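Local coordinates for protein cytochrome b5 reductase 4 (Homo sapiens, PDB 3LF5) that probably passes electrons from NADH to acceptors as a flavohemoprotein reductase, using a cytochrome b5-like domain that holds one heme, at residues Ser34-Met37 / Glu38-Gly42; Glu44-Leu47 / Met48-Ala51; Glu57-Asp60 / Gln61-Trp65. All coordinates share one frame; numbering follows the deposited sequence. Where two conformers were deposited one is given.

The three contacts wall one heme in the cytochrome b5-like domain, and every one of them touches it. Interaction 1 (34-42) and interaction 3 (57-65) supply the two axial ligands from opposite faces: His40 NE2 and His63 NE2 lie 4.1 Å apart with the iron between them. Interaction 2 (44-51) follows interaction 1 along the chain, their centres about 9 Å apart, and packs against it where Met37 CE meets Met48 SD at 3.4 Å. On its other flank it meets interaction 3, with Arg49 NH2 lying 3.5 Å from Leu58 CD2. The centres of interactions 1 and 3 are about 16 Å apart, with the porphyrin between the two.

Interaction 1: Ser34-Met37 / Glu38-Gly42; sequences SPYM and EYHPG. With HEM (protoporphyrin IX containing Fe), chain C.
Tyr36 and His40 adopt nearly the same first torsion: CG lies trans to the backbone N in both, at chi1 -176° and -179°, and each ring thereby reaches from the loop to the heme. They meet rim to rim, planes at 56°, with neither ring over the face of the other. The closest side-chain approach of the pair is Tyr36 CE2 to His40 CB, 3.8 Å.

The backbone closes the bend between them with bonds to Tyr36 O, which accepts the amide of Tyr39 (N to O 2.9 Å) and more weakly that of His40. A water joins Ser34 O to Glu38 N across the same bend. Tyr39 CB rests obliquely against Tyr36 CE1.

His40, Pro41, Gly42 and the following Gly43 make up the His-Pro-Gly-Gly motif of cytochrome b5 domains. His40 NE2 binds the heme iron at 2.1 Å, and His63 binds it from the opposite face. Pro41 brings CG to 3.7 Å from heme C3D, while Gly42, lacking a side chain, lays CA 3.6 Å from heme C2A. Tyr36 reaches the porphyrin with its far end, CE2 lying 3.5 Å from heme CAC. Its OH is 3.2 Å from heme CHD and also touches Pro41 CD. With an alanine at Tyr36 the phenol would be gone, which would probably open a gap beside His40 and Pro41 and take away packing over the rim of the porphyrin face, near CAC and CHD.

His40 ND1 is hydrogen-bonded to Gly43 O. That bond and the iron grip the imidazole at two of its atoms, limiting its rotation, and the carbonyl is likely to make the ring a stronger electron donor to the metal.

Interaction 2: Glu44-Leu47 / Met48-Ala51; sequences EDEL and MRAA. With HEM (protoporphyrin IX containing Fe), chain C; SO4 (sulfate ion), chain D.
Helix 44-48 and the turn after it wall part of the heme pocket, where Glu46 forms a salt bridge with Arg49 beside the heme rim. Their side chains run alongside each other in the same direction. Arg49 NH1 meets Glu46 OE1 at 3.0 Å, on the syn side of the carboxylate and within the guanidinium plane, although the two planes are turned 69° apart. The bend at chi2 of Glu46 (-79°) folds the carboxylate back toward the heme, and OE1 also lies 3.3 Å from the methyl CMB.

Leu47 turns inward, CD1 reaching heme CHC at 3.5 Å, and Ala50 CB touches the vinyl carbon CBB at 3.8 Å. Met48 N bonds to Glu44 O (2.9 Å) in the helical i to i+4 pattern. Beyond it the winding tightens: Arg49 N reaches Glu46 O and Ala50 N reaches Leu47 O, both i to i+3, merging into a type I turn from Met48 to Ala51.

At the opposite helix end, Glu44 N and Asp45 N each donate to a sulfate, at 2.8 Å to O3 and O1 respectively. This ion, probably picked up from the crystallisation medium, sits where amides at a helix start, and probably the helix dipole, would attract an anion.

Interaction 3: Glu57-Asp60 / Gln61-Trp65; sequences ELFD and QVHRW. With HEM (protoporphyrin IX containing Fe), chain C.
His63 turns the edge of its imidazole toward the face of Phe59, a T-shaped (edge-to-face) pair near the end of helix 56-63, one of the helices that wall the heme crevice of the cytochrome b5 fold. The ring planes stand at 75° and the centroids are 4.6 Å apart. His63 CE1 comes over the Phe59 ring, 3.5 Å from CD1, while heme C2C lies at that ring's edge. The first torsion of His63 (chi1 41°) places CG between the backbone N and the carbonyl carbon and lets the imidazole reach the iron.

The same two residues are joined by their backbones: Phe59 O accepts two amides, His63 N at 2.9 Å and Val62 N. Val62 splits its branches, CG1 over the centre of the His63 ring and CG2 against the porphyrin, 3.4 Å from C3A. Elsewhere on the helix, Leu58 and Gln61 lie side by side, with CD2 of the leucine 3.9 Å from NE2 of the glutamine. Asp60 OD1 forms a salt bridge with Arg27. At the metal, His63 NE2 binds the heme iron at 2.0 Å.

Interaction 1: Ser34-Met37 / Glu38-Gly42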
loop_
_atom_site.group_PDB
_atom_site.type_symbol
_atom_site.label_atom_id
_atom_site.label_comp_id
_atom_site.label_asym_id
_atom_site.label_seq_id
_atom_site.Cartn_x
_atom_site.Cartn_y
_atom_site.Cartn_z
ATOM N N SER A 34 3.582 -11.108 9.879
ATOM C CA SER A 34 4.529 -10.738 10.927
ATOM C C SER A 34 5.363 -11.912 11.447
ATOM O O SER A 34 6.562 -11.738 11.607
ATOM C CB SER A 34 3.867 -9.976 12.066
ATOM O OG SER A 34 3.564 -8.670 11.644
ATOM N N PRO A 35 4.791 -13.120 11.641
ATOM C CA PRO A 35 5.660 -14.228 12.082
ATOM C C PRO A 35 6.617 -14.762 11.015
ATOM O O PRO A 35 7.612 -15.403 11.332
ATOM C CB PRO A 35 4.681 -15.332 12.510
ATOM C CG PRO A 35 3.354 -14.844 12.239
ATOM C CD PRO A 35 3.366 -13.468 11.707
ATOM N N TYR A 36 6.327 -14.466 9.758
ATOM C CA TYR A 36 7.151 -14.912 8.636
ATOM C C TYR A 36 8.300 -13.936 8.351
ATOM O O TYR A 36 9.261 -14.301 7.662
ATOM C CB TYR A 36 6.282 -15.059 7.368
ATOM C CG TYR A 36 7.026 -15.625 6.158
ATOM C CD1 TYR A 36 7.652 -16.862 6.229
ATOM C CD2 TYR A 36 7.137 -14.902 4.986
ATOM C CE1 TYR A 36 8.370 -17.352 5.144
ATOM C CE2 TYR A 36 7.827 -15.390 3.939
ATOM C CZ TYR A 36 8.457 -16.609 4.003
ATOM O OH TYR A 36 9.186 -17.080 2.928
ATOM N N MET A 37 8.189 -12.696 8.839
ATOM C CA MET A 37 9.171 -11.660 8.536
ATOM C C MET A 37 10.599 -12.139 8.688
ATOM O O MET A 37 11.421 -11.905 7.795
ATOM C CB MET A 37 8.975 -10.461 9.467
ATOM C CG MET A 37 8.038 -9.451 8.969
ATOM S SD MET A 37 8.651 -8.449 7.603
ATOM C CE MET A 37 7.012 -7.877 7.197
ATOM N N GLU A 38 10.890 -12.784 9.816
ATOM C CA GLU A 38 12.264 -13.159 10.131
ATOM C C GLU A 38 12.789 -14.311 9.259
ATOM O O GLU A 38 13.991 -14.560 9.261
ATOM C CB GLU A 38 12.385 -13.523 11.610
ATOM C CG GLU A 38 11.739 -14.837 11.973
ATOM C CD GLU A 38 12.083 -15.271 13.380
ATOM O OE1 GLU A 38 13.257 -15.624 13.626
ATOM O OE2 GLU A 38 11.187 -15.263 14.235
ATOM N N TYR A 39 11.916 -15.008 8.520
ATOM C CA TYR A 39 12.262 -16.155 7.694
ATOM C C TYR A 39 12.328 -15.853 6.195
ATOM O O TYR A 39 12.923 -16.634 5.448
ATOM C CB TYR A 39 11.265 -17.317 7.920
ATOM C CG TYR A 39 11.192 -17.799 9.338
ATOM C CD1 TYR A 39 12.234 -18.515 9.900
ATOM C CD2 TYR A 39 10.091 -17.518 10.131
ATOM C CE1 TYR A 39 12.180 -18.962 11.209
ATOM C CE2 TYR A 39 10.029 -17.957 11.442
ATOM C CZ TYR A 39 11.081 -18.685 11.975
ATOM O OH TYR A 39 11.019 -19.129 13.273
ATOM N N HIS A 40 11.684 -14.790 5.727
ATOM C CA HIS A 40 11.573 -14.527 4.291
ATOM C C HIS A 40 12.943 -14.501 3.636
ATOM O O HIS A 40 13.777 -13.678 4.006
ATOM C CB HIS A 40 10.879 -13.194 4.082
ATOM C CG HIS A 40 10.699 -12.825 2.644
ATOM N ND1 HIS A 40 11.067 -11.604 2.132
ATOM C CD2 HIS A 40 10.256 -13.560 1.595
ATOM C CE1 HIS A 40 10.806 -11.587 0.834
ATOM N NE2 HIS A 40 10.302 -12.762 0.483
ATOM N N PRO A 41 13.166 -15.380 2.624
ATOM C CA PRO A 41 14.492 -15.357 2.020
ATOM C C PRO A 41 14.905 -14.013 1.414
ATOM O O PRO A 41 16.069 -13.694 1.411
ATOM C CB PRO A 41 14.424 -16.485 0.995
ATOM C CG PRO A 41 13.412 -17.454 1.553
ATOM C CD PRO A 41 12.376 -16.551 2.183
ATOM N N GLY A 42 13.948 -13.234 0.918
ATOM C CA GLY A 42 14.253 -11.940 0.334
ATOM C C GLY A 42 14.465 -10.829 1.345
ATOM O O GLY A 42 14.775 -9.707 0.966
HETATM C CHA HEM C . 12.609 -14.838 -2.228
HETATM C CHB HEM C . 10.738 -10.379 -2.540
HETATM C CHC HEM C . 6.614 -11.935 -0.654
HETATM C CHD HEM C . 8.518 -16.321 -0.152
HETATM C C1A HEM C . 12.443 -13.501 -2.466
HETATM C C2A HEM C . 13.404 -12.623 -3.068
HETATM C C3A HEM C . 12.906 -11.404 -3.144
HETATM C C4A HEM C . 11.580 -11.458 -2.585
HETATM C CMA HEM C . 13.561 -10.138 -3.740
HETATM C CAA HEM C . 14.776 -13.069 -3.552
HETATM C CBA HEM C . 14.539 -13.358 -5.024
HETATM C CGA HEM C . 15.798 -13.477 -5.806
HETATM O O1A HEM C . 15.628 -14.027 -6.917
HETATM O O2A HEM C . 16.901 -13.055 -5.344
HETATM C C1B HEM C . 9.436 -10.413 -2.125
HETATM C C2B HEM C . 8.508 -9.305 -2.141
HETATM C C3B HEM C . 7.365 -9.731 -1.618
HETATM C C4B HEM C . 7.532 -11.131 -1.264
HETATM C CMB HEM C . 8.825 -7.897 -2.666
HETATM C CAB HEM C . 6.083 -8.888 -1.442
HETATM C CBB HEM C . 4.872 -9.421 -1.641
HETATM C C1C HEM C . 6.805 -13.232 -0.276
HETATM C C2C HEM C . 5.899 -14.082 0.464
HETATM C C3C HEM C . 6.463 -15.276 0.571
HETATM C C4C HEM C . 7.719 -15.236 -0.072
HETATM C CMC HEM C . 4.531 -13.690 1.012
HETATM C CAC HEM C . 5.974 -16.550 1.260
HETATM C CBC HEM C . 4.706 -16.901 1.185
HETATM C C1D HEM C . 9.723 -16.366 -0.774
HETATM C C2D HEM C . 10.416 -17.584 -1.074
HETATM C C3D HEM C . 11.710 -17.130 -1.716
HETATM C C4D HEM C . 11.655 -15.685 -1.741
HETATM C CMD HEM C . 9.928 -19.014 -0.785
HETATM C CAD HEM C . 12.794 -18.056 -2.277
HETATM C CBD HEM C . 12.356 -18.592 -3.650
HETATM C CGD HEM C . 13.481 -19.501 -4.121
HETATM O O1D HEM C . 13.878 -20.420 -3.366
HETATM O O2D HEM C . 13.978 -19.268 -5.250
HETATM N NA HEM C . 11.325 -12.746 -2.164
HETATM N NB HEM C . 8.821 -11.517 -1.590
HETATM N NC HEM C . 7.916 -13.983 -0.593
HETATM N ND HEM C . 10.453 -15.280 -1.175
HETATM FE FE HEM C . 9.603 -13.400 -1.373
HETATM O O HOH W 1 9.171 -12.540 12.205
HETATM O O HOH W 2 13.823 -12.159 6.420
#

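Interaction 2: Glu44-Leu47 / Met48-Ala51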
loop_
_atom_site.group_PDB
_atom_site.type_symbol
_atom_site.label_atom_id
_atom_site.label_comp_id
_atom_site.label_asym_id
_atom_site.label_seq_id
_atom_site.Cartn_x
_atom_site.Cartn_y
_atom_site.Cartn_z
ATOM N N GLU A 44 13.385 -8.684 5.199
ATOM C CA GLU A 44 12.250 -7.993 5.781
ATOM C C GLU A 44 11.829 -6.746 5.014
ATOM O O GLU A 44 10.640 -6.490 4.857
ATOM C CB GLU A 44 12.544 -7.640 7.251
ATOM C CG GLU A 44 12.912 -8.864 8.036
ATOM C CD GLU A 44 12.992 -8.666 9.537
ATOM O OE1 GLU A 44 12.891 -7.524 10.023
ATOM O OE2 GLU A 44 13.201 -9.682 10.239
ATOM N N ASP A 45 12.795 -5.951 4.569
ATOM C CA ASP A 45 12.480 -4.734 3.829
ATOM C C ASP A 45 11.651 -5.029 2.585
ATOM O O ASP A 45 10.698 -4.340 2.304
ATOM C CB ASP A 45 13.758 -3.986 3.429
ATOM C CG ASP A 45 14.466 -3.320 4.606
ATOM O OD1 ASP A 45 13.929 -3.283 5.724
ATOM O OD2 ASP A 45 15.590 -2.821 4.383
ATOM N N GLU A 46 12.010 -6.078 1.861
ATOM C CA GLU A 46 11.274 -6.429 0.657
ATOM C C GLU A 46 9.833 -6.807 0.999
ATOM O O GLU A 46 8.893 -6.343 0.340
ATOM C CB GLU A 46 11.951 -7.568 -0.111
ATOM C CG GLU A 46 13.214 -7.154 -0.843
ATOM C CD GLU A 46 12.965 -6.446 -2.144
ATOM O OE1 GLU A 46 11.833 -6.438 -2.649
ATOM O OE2 GLU A 46 13.932 -5.898 -2.694
ATOM N N LEU A 47 9.645 -7.647 2.006
ATOM C CA LEU A 47 8.317 -8.067 2.362
ATOM C C LEU A 47 7.494 -6.829 2.811
ATOM O O LEU A 47 6.312 -6.686 2.500
ATOM C CB LEU A 47 8.397 -9.146 3.441
ATOM C CG LEU A 47 7.117 -9.869 3.781
ATOM C CD1 LEU A 47 6.456 -10.485 2.562
ATOM C CD2 LEU A 47 7.451 -10.917 4.818
ATOM N N MET A 48 8.129 -5.925 3.536
ATOM C CA MET A 48 7.463 -4.706 3.987
ATOM C C MET A 48 6.999 -3.780 2.866
ATOM O O MET A 48 6.147 -2.930 3.102
ATOM C CB MET A 48 8.384 -3.906 4.921
ATOM C CG MET A 48 8.444 -4.507 6.319
ATOM S SD MET A 48 6.882 -4.434 7.231
ATOM C CE MET A 48 6.624 -2.660 7.391
ATOM N N ARG A 49 7.516 -3.933 1.643
ATOM C CA ARG A 49 7.033 -3.154 0.520
ATOM C C ARG A 49 5.546 -3.361 0.315
ATOM O O ARG A 49 4.878 -2.479 -0.231
ATOM C CB ARG A 49 7.772 -3.528 -0.756
ATOM C CG ARG A 49 9.239 -3.120 -0.734
ATOM C CD ARG A 49 9.939 -3.678 -1.924
ATOM N NE ARG A 49 9.505 -3.017 -3.143
ATOM C CZ ARG A 49 9.844 -3.411 -4.361
ATOM N NH1 ARG A 49 10.638 -4.458 -4.533
ATOM N NH2 ARG A 49 9.379 -2.753 -5.403
ATOM N N ALA A 50 5.022 -4.512 0.738
ATOM C CA ALA A 50 3.613 -4.860 0.550
ATOM C C ALA A 50 2.802 -4.709 1.828
ATOM O O ALA A 50 1.637 -5.044 1.840
ATOM C CB ALA A 50 3.462 -6.286 -0.015
ATOM N N ALA A 51 3.377 -4.162 2.897
ATOM C CA ALA A 51 2.694 -4.116 4.190
ATOM C C ALA A 51 1.365 -3.375 4.098
ATOM O O ALA A 51 1.296 -2.265 3.564
ATOM C CB ALA A 51 3.587 -3.432 5.214
HETATM C CHA HEM C . 12.609 -14.838 -2.228
HETATM C CHB HEM C . 10.738 -10.379 -2.540
HETATM C CHC HEM C . 6.614 -11.935 -0.654
HETATM C CHD HEM C . 8.518 -16.321 -0.152
HETATM C C1A HEM C . 12.443 -13.501 -2.466
HETATM C C2A HEM C . 13.404 -12.623 -3.068
HETATM C C3A HEM C . 12.906 -11.404 -3.144
HETATM C C4A HEM C . 11.580 -11.458 -2.585
HETATM C CMA HEM C . 13.561 -10.138 -3.740
HETATM C CAA HEM C . 14.776 -13.069 -3.552
HETATM C CBA HEM C . 14.539 -13.358 -5.024
HETATM C CGA HEM C . 15.798 -13.477 -5.806
HETATM O O1A HEM C . 15.628 -14.027 -6.917
HETATM O O2A HEM C . 16.901 -13.055 -5.344
HETATM C C1B HEM C . 9.436 -10.413 -2.125
HETATM C C2B HEM C . 8.508 -9.305 -2.141
HETATM C C3B HEM C . 7.365 -9.731 -1.618
HETATM C C4B HEM C . 7.532 -11.131 -1.264
HETATM C CMB HEM C . 8.825 -7.897 -2.666
HETATM C CAB HEM C . 6.083 -8.888 -1.442
HETATM C CBB HEM C . 4.872 -9.421 -1.641
HETATM C C1C HEM C . 6.805 -13.232 -0.276
HETATM C C2C HEM C . 5.899 -14.082 0.464
HETATM C C3C HEM C . 6.463 -15.276 0.571
HETATM C C4C HEM C . 7.719 -15.236 -0.072
HETATM C CMC HEM C . 4.531 -13.690 1.012
HETATM C CAC HEM C . 5.974 -16.550 1.260
HETATM C CBC HEM C . 4.706 -16.901 1.185
HETATM C C1D HEM C . 9.723 -16.366 -0.774
HETATM C C2D HEM C . 10.416 -17.584 -1.074
HETATM C C3D HEM C . 11.710 -17.130 -1.716
HETATM C C4D HEM C . 11.655 -15.685 -1.741
HETATM C CMD HEM C . 9.928 -19.014 -0.785
HETATM C CAD HEM C . 12.794 -18.056 -2.277
HETATM C CBD HEM C . 12.356 -18.592 -3.650
HETATM C CGD HEM C . 13.481 -19.501 -4.121
HETATM O O1D HEM C . 13.878 -20.420 -3.366
HETATM O O2D HEM C . 13.978 -19.268 -5.250
HETATM N NA HEM C . 11.325 -12.746 -2.164
HETATM N NB HEM C . 8.821 -11.517 -1.590
HETATM N NC HEM C . 7.916 -13.983 -0.593
HETATM N ND HEM C . 10.453 -15.280 -1.175
HETATM FE FE HEM C . 9.603 -13.400 -1.373
HETATM S S SO4 D . 16.616 -7.213 5.437
HETATM O O1 SO4 D . 15.593 -6.353 4.901
HETATM O O2 SO4 D . 17.600 -6.460 6.218
HETATM O O3 SO4 D . 15.997 -8.328 6.186
HETATM O O4 SO4 D . 17.325 -7.835 4.318
#

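Interaction 3: Glu57-Asp60 / Gln61-Trp65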
loop_
_atom_site.group_PDB
_atom_site.type_symbol
_atom_site.label_atom_id
_atom_site.label_comp_id
_atom_site.label_asym_id
_atom_site.label_seq_id
_atom_site.Cartn_x
_atom_site.Cartn_y
_atom_site.Cartn_z
ATOM N N GLU A 57 0.974 -8.104 -7.154
ATOM C CA GLU A 57 1.873 -7.684 -8.251
ATOM C C GLU A 57 3.336 -7.798 -7.882
ATOM O O GLU A 57 4.132 -8.311 -8.660
ATOM C CB GLU A 57 1.565 -6.259 -8.717
ATOM C CG GLU A 57 2.213 -5.795 -10.006
ATOM C CD GLU A 57 1.708 -4.413 -10.413
ATOM O OE1 GLU A 57 2.479 -3.661 -11.037
ATOM O OE2 GLU A 57 0.544 -4.073 -10.077
ATOM N N LEU A 58 3.696 -7.333 -6.691
ATOM C CA LEU A 58 5.071 -7.461 -6.242
ATOM C C LEU A 58 5.473 -8.943 -6.185
ATOM O O LEU A 58 6.564 -9.314 -6.616
ATOM C CB LEU A 58 5.251 -6.817 -4.870
ATOM C CG LEU A 58 5.263 -5.285 -4.844
ATOM C CD1 LEU A 58 5.130 -4.754 -3.405
ATOM C CD2 LEU A 58 6.541 -4.750 -5.504
ATOM N N PHE A 59 4.607 -9.761 -5.598
ATOM C CA PHE A 59 4.869 -11.198 -5.448
ATOM C C PHE A 59 5.107 -11.834 -6.830
ATOM O O PHE A 59 6.035 -12.625 -7.019
ATOM C CB PHE A 59 3.655 -11.838 -4.743
ATOM C CG PHE A 59 3.779 -13.317 -4.462
ATOM C CD1 PHE A 59 4.231 -13.763 -3.236
ATOM C CD2 PHE A 59 3.467 -14.263 -5.429
ATOM C CE1 PHE A 59 4.346 -15.136 -2.983
ATOM C CE2 PHE A 59 3.595 -15.609 -5.192
ATOM C CZ PHE A 59 4.047 -16.034 -3.961
ATOM N N ASP A 60 4.250 -11.470 -7.784
ATOM C CA ASP A 60 4.326 -12.066 -9.108
ATOM C C ASP A 60 5.562 -11.589 -9.878
ATOM O O ASP A 60 6.005 -12.252 -10.801
ATOM C CB ASP A 60 3.065 -11.773 -9.908
ATOM C CG ASP A 60 1.891 -12.614 -9.487
ATOM O OD1 ASP A 60 2.070 -13.558 -8.685
ATOM O OD2 ASP A 60 0.780 -12.317 -9.963
ATOM N N GLN A 61 6.082 -10.429 -9.533
ATOM C CA GLN A 61 7.258 -9.900 -10.226
ATOM C C GLN A 61 8.557 -10.531 -9.764
ATOM O O GLN A 61 9.567 -10.427 -10.460
ATOM C CB GLN A 61 7.286 -8.379 -10.147
ATOM C CG GLN A 61 7.926 -7.708 -9.009
ATOM C CD GLN A 61 7.932 -6.180 -9.192
ATOM O OE1 GLN A 61 7.091 -5.635 -9.904
ATOM N NE2 GLN A 61 8.861 -5.497 -8.530
ATOM N N VAL A 62 8.534 -11.189 -8.599
ATOM C CA VAL A 62 9.745 -11.806 -8.070
ATOM C C VAL A 62 9.683 -13.322 -8.015
ATOM O O VAL A 62 10.705 -13.974 -8.216
ATOM C CB VAL A 62 10.114 -11.217 -6.689
ATOM C CG1 VAL A 62 9.017 -11.360 -5.654
ATOM C CG2 VAL A 62 11.448 -11.780 -6.227
ATOM N N HIS A 63 8.528 -13.909 -7.713
ATOM C CA HIS A 63 8.430 -15.362 -7.580
ATOM C C HIS A 63 6.997 -15.840 -7.674
ATOM O O HIS A 63 6.384 -16.258 -6.699
ATOM C CB HIS A 63 9.083 -15.882 -6.291
ATOM C CG HIS A 63 8.826 -15.053 -5.069
ATOM N ND1 HIS A 63 7.564 -14.712 -4.638
ATOM C CD2 HIS A 63 9.672 -14.598 -4.127
ATOM C CE1 HIS A 63 7.660 -14.036 -3.509
ATOM N NE2 HIS A 63 8.935 -13.960 -3.169
ATOM N N ARG A 64 6.463 -15.803 -8.884
ATOM C CA ARG A 64 5.050 -16.110 -9.108
ATOM C C ARG A 64 4.640 -17.500 -8.659
ATOM O O ARG A 64 3.466 -17.739 -8.395
ATOM C CB ARG A 64 4.694 -15.919 -10.579
ATOM C CG ARG A 64 5.360 -16.836 -11.497
ATOM C CD ARG A 64 5.391 -16.194 -12.837
ATOM N NE ARG A 64 4.361 -16.675 -13.729
ATOM C CZ ARG A 64 4.094 -16.110 -14.899
ATOM N NH1 ARG A 64 4.751 -15.017 -15.294
ATOM N NH2 ARG A 64 3.156 -16.640 -15.665
ATOM N N TRP A 65 5.596 -18.435 -8.570
ATOM C CA TRP A 65 5.247 -19.847 -8.316
ATOM C C TRP A 65 5.514 -20.296 -6.901
ATOM O O TRP A 65 5.331 -21.465 -6.568
ATOM C CB TRP A 65 5.932 -20.788 -9.324
ATOM C CG TRP A 65 5.662 -20.407 -10.761
ATOM C CD1 TRP A 65 6.568 -19.991 -11.681
ATOM C CD2 TRP A 65 4.390 -20.344 -11.402
ATOM N NE1 TRP A 65 5.955 -19.694 -12.856
ATOM C CE2 TRP A 65 4.610 -19.889 -12.714
ATOM C CE3 TRP A 65 3.082 -20.639 -10.998
ATOM C CZ2 TRP A 65 3.580 -19.737 -13.631
ATOM C CZ3 TRP A 65 2.045 -20.455 -11.902
ATOM C CH2 TRP A 65 2.306 -20.002 -13.206
HETATM C CHA HEM C . 12.609 -14.838 -2.228
HETATM C CHB HEM C . 10.738 -10.379 -2.540
HETATM C CHC HEM C . 6.614 -11.935 -0.654
HETATM C CHD HEM C . 8.518 -16.321 -0.152
HETATM C C1A HEM C . 12.443 -13.501 -2.466
HETATM C C2A HEM C . 13.404 -12.623 -3.068
HETATM C C3A HEM C . 12.906 -11.404 -3.144
HETATM C C4A HEM C . 11.580 -11.458 -2.585
HETATM C CMA HEM C . 13.561 -10.138 -3.740
HETATM C CAA HEM C . 14.776 -13.069 -3.552
HETATM C CBA HEM C . 14.539 -13.358 -5.024
HETATM C CGA HEM C . 15.798 -13.477 -5.806
HETATM O O1A HEM C . 15.628 -14.027 -6.917
HETATM O O2A HEM C . 16.901 -13.055 -5.344
HETATM C C1B HEM C . 9.436 -10.413 -2.125
HETATM C C2B HEM C . 8.508 -9.305 -2.141
HETATM C C3B HEM C . 7.365 -9.731 -1.618
HETATM C C4B HEM C . 7.532 -11.131 -1.264
HETATM C CMB HEM C . 8.825 -7.897 -2.666
HETATM C CAB HEM C . 6.083 -8.888 -1.442
HETATM C CBB HEM C . 4.872 -9.421 -1.641
HETATM C C1C HEM C . 6.805 -13.232 -0.276
HETATM C C2C HEM C . 5.899 -14.082 0.464
HETATM C C3C HEM C . 6.463 -15.276 0.571
HETATM C C4C HEM C . 7.719 -15.236 -0.072
HETATM C CMC HEM C . 4.531 -13.690 1.012
HETATM C CAC HEM C . 5.974 -16.550 1.260
HETATM C CBC HEM C . 4.706 -16.901 1.185
HETATM C C1D HEM C . 9.723 -16.366 -0.774
HETATM C C2D HEM C . 10.416 -17.584 -1.074
HETATM C C3D HEM C . 11.710 -17.130 -1.716
HETATM C C4D HEM C . 11.655 -15.685 -1.741
HETATM C CMD HEM C . 9.928 -19.014 -0.785
HETATM C CAD HEM C . 12.794 -18.056 -2.277
HETATM C CBD HEM C . 12.356 -18.592 -3.650
HETATM C CGD HEM C . 13.481 -19.501 -4.121
HETATM O O1D HEM C . 13.878 -20.420 -3.366
HETATM O O2D HEM C . 13.978 -19.268 -5.250
HETATM N NA HEM C . 11.325 -12.746 -2.164
HETATM N NB HEM C . 8.821 -11.517 -1.590
HETATM N NC HEM C . 7.916 -13.983 -0.593
HETATM N ND HEM C . 10.453 -15.280 -1.175
HETATM FE FE HEM C . 9.603 -13.400 -1.373
#